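Local atomic coordinates of YUKD protein (Bacillus subtilis, PDB entry 2BPS), a protein that is a ubiquitin-like protein required for secretion of YukE and probably a component or regulator of the ESX/ESAT-6-like secretion system. Residues Ile5-Asp10 with Asp76-Leu81. Sequence-based numbering, arbitrary orientation.
Sequences IDITID and DRLEIL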
loop_
_atom_site.group_PDB
_atom_site.type_symbol
_atom_site.label_atom_id
_atom_site.label_comp_id
_atom_site.label_asym_id
_atom_site.label_seq_id
_atom_site.Cartn_x
_atom_site.Cartn_y
_atom_site.Cartn_z
ATOM N N ILE A 5 6.405 0.169 10.273
ATOM C CA ILE A 5 6.253 1.491 9.674
ATOM C C ILE A 5 4.785 1.914 9.656
ATOM O O ILE A 5 3.896 1.094 9.481
ATOM C CB ILE A 5 6.786 1.533 8.220
ATOM C CG1 ILE A 5 5.933 0.646 7.320
ATOM C CG2 ILE A 5 8.211 1.045 8.172
ATOM C CD1 ILE A 5 6.339 0.683 5.878
ATOM N N ASP A 6 4.543 3.200 9.855
ATOM C CA ASP A 6 3.191 3.741 9.838
ATOM C C ASP A 6 2.998 4.417 8.509
ATOM O O ASP A 6 3.685 5.382 8.201
ATOM C CB ASP A 6 3.008 4.786 10.923
ATOM C CG ASP A 6 2.820 4.182 12.281
ATOM O OD1 ASP A 6 2.611 4.960 13.231
ATOM O OD2 ASP A 6 2.873 2.941 12.405
ATOM N N ILE A 7 2.055 3.927 7.722
ATOM C CA ILE A 7 1.813 4.523 6.419
ATOM C C ILE A 7 0.331 4.811 6.223
ATOM O O ILE A 7 -0.480 4.562 7.121
ATOM C CB ILE A 7 2.321 3.595 5.298
ATOM C CG1 ILE A 7 1.593 2.249 5.364
ATOM C CG2 ILE A 7 3.825 3.417 5.440
ATOM C CD1 ILE A 7 2.034 1.250 4.320
ATOM N N THR A 8 -0.007 5.358 5.058
ATOM C CA THR A 8 -1.390 5.664 4.724
ATOM C C THR A 8 -1.743 5.017 3.402
ATOM O O THR A 8 -0.982 5.118 2.437
ATOM C CB THR A 8 -1.605 7.154 4.570
ATOM O OG1 THR A 8 -1.276 7.791 5.792
ATOM C CG2 THR A 8 -3.038 7.454 4.246
ATOM N N ILE A 9 -2.892 4.352 3.351
ATOM C CA ILE A 9 -3.325 3.724 2.119
ATOM C C ILE A 9 -4.474 4.529 1.524
ATOM O O ILE A 9 -5.451 4.843 2.209
ATOM C CB ILE A 9 -3.760 2.290 2.366
ATOM C CG1 ILE A 9 -2.688 1.567 3.196
ATOM C CG2 ILE A 9 -3.989 1.592 1.041
ATOM C CD1 ILE A 9 -1.256 1.686 2.667
ATOM N N ASP A 10 -4.343 4.868 0.244
ATOM C CA ASP A 10 -5.340 5.662 -0.459
ATOM C C ASP A 10 -6.017 4.888 -1.596
ATOM O O ASP A 10 -5.392 4.555 -2.594
ATOM C CB ASP A 10 -4.665 6.927 -0.996
ATOM C CG ASP A 10 -5.648 7.928 -1.573
ATOM O OD1 ASP A 10 -5.263 9.113 -1.696
ATOM O OD2 ASP A 10 -6.795 7.544 -1.913
ATOM N N ASP A 76 4.774 7.893 4.471
ATOM C CA ASP A 76 4.469 7.568 3.076
ATOM C C ASP A 76 2.982 7.278 2.836
ATOM O O ASP A 76 2.300 6.664 3.664
ATOM C CB ASP A 76 5.297 6.359 2.607
ATOM C CG ASP A 76 6.744 6.715 2.337
ATOM O OD1 ASP A 76 7.081 7.906 2.501
ATOM O OD2 ASP A 76 7.532 5.815 1.962
ATOM N N ARG A 77 2.487 7.730 1.693
ATOM C CA ARG A 77 1.099 7.510 1.327
ATOM C C ARG A 77 1.126 6.613 0.099
ATOM O O ARG A 77 1.683 6.994 -0.937
ATOM C CB ARG A 77 0.429 8.847 0.994
ATOM C CG ARG A 77 -1.068 8.784 0.751
ATOM C CD ARG A 77 -1.554 10.136 0.256
ATOM N NE ARG A 77 -3.010 10.211 0.108
ATOM C CZ ARG A 77 -3.829 10.817 0.967
ATOM N NH1 ARG A 77 -5.139 10.829 0.739
ATOM N NH2 ARG A 77 -3.343 11.417 2.050
ATOM N N LEU A 78 0.556 5.416 0.213
ATOM C CA LEU A 78 0.543 4.511 -0.931
ATOM C C LEU A 78 -0.803 4.565 -1.637
ATOM O O LEU A 78 -1.850 4.299 -1.048
ATOM C CB LEU A 78 0.849 3.061 -0.516
ATOM C CG LEU A 78 2.125 2.749 0.274
ATOM C CD1 LEU A 78 2.439 1.263 0.136
ATOM C CD2 LEU A 78 3.291 3.572 -0.228
ATOM N N GLU A 79 -0.762 4.929 -2.907
ATOM C CA GLU A 79 -1.960 5.026 -3.716
ATOM C C GLU A 79 -1.995 3.725 -4.491
ATOM O O GLU A 79 -1.072 3.432 -5.253
ATOM C CB GLU A 79 -1.828 6.225 -4.663
ATOM C CG GLU A 79 -3.022 6.579 -5.513
ATOM C CD GLU A 79 -2.717 7.759 -6.447
ATOM O OE1 GLU A 79 -2.476 7.542 -7.665
ATOM O OE2 GLU A 79 -2.703 8.909 -5.954
ATOM N N ILE A 80 -3.027 2.920 -4.260
ATOM C CA ILE A 80 -3.168 1.659 -4.974
ATOM C C ILE A 80 -3.701 1.999 -6.351
ATOM O O ILE A 80 -4.700 2.705 -6.475
ATOM C CB ILE A 80 -4.169 0.724 -4.283
ATOM C CG1 ILE A 80 -3.571 0.207 -2.970
ATOM C CG2 ILE A 80 -4.534 -0.424 -5.214
ATOM C CD1 ILE A 80 -4.570 -0.481 -2.059
ATOM N N LEU A 81 -3.033 1.518 -7.389
ATOM C CA LEU A 81 -3.492 1.822 -8.728
ATOM C C LEU A 81 -4.485 0.758 -9.160
ATOM O O LEU A 81 -4.458 -0.356 -8.586
ATOM C CB LEU A 81 -2.314 1.870 -9.709
ATOM C CG LEU A 81 -1.147 2.831 -9.430
ATOM C CD1 LEU A 81 -0.077 2.613 -10.461
ATOM C CD2 LEU A 81 -1.604 4.279 -9.457
ATOM O OXT LEU A 81 -5.274 1.056 -10.077
#
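Arg77 reaches across to Asp10 on one face of a parallel strand pair, linking the first strand of the chain to its last. From CB of Arg77, CG lies anti to the backbone N (chi1 -173°) and passes 4.2 Å from Thr8 CB. The chain stays extended through CD to NE, which donates to Asp10 OD1 at 3.1 Å. Beyond CZ, NH1 reaches the same oxygen at 3.0 Å, completing a side-on salt bridge in which two nitrogens grip one atom. OD1 lies in the guanidinium plane, but the carboxylate is turned 71° against it: NH1 comes from above the carboxylate, and NE, on the same face, arrives on the anti side. The other carboxylate oxygen, OD2, has a weak bond from the backbone N of Lys12.

Beneath these side chains the backbones alternate as donor and acceptor. Thr8 takes part twice, its N bonding to Asp76 O and its O accepting from Leu78 N at 2.7 Å; Asp10 N then bonds to Leu78 O at 2.9 Å, and a weak bond from Ile80 N to Asp10 O closes the series. The hydroxyl of Thr8 is engaged with Asp20 on strand 18-24.

On the other face the contact is apolar. Ile9 directs CD1 to Leu78 CB at 4.1 Å and CG2 to Ile80 CD1 at 3.8 Å, while helix 31-39 packs on this face through Val32 and Ala36. The pairing thus places the N- and C-terminal strands side by side in the centre of the mixed sheet, as in ubiquitin. On the polar face Glu79, paired with Arg53, brings a second carboxylate near Asp10; the two guanidiniums, one to each acid, probably ease the repulsion between them and help keep the buried Asp10 ionised.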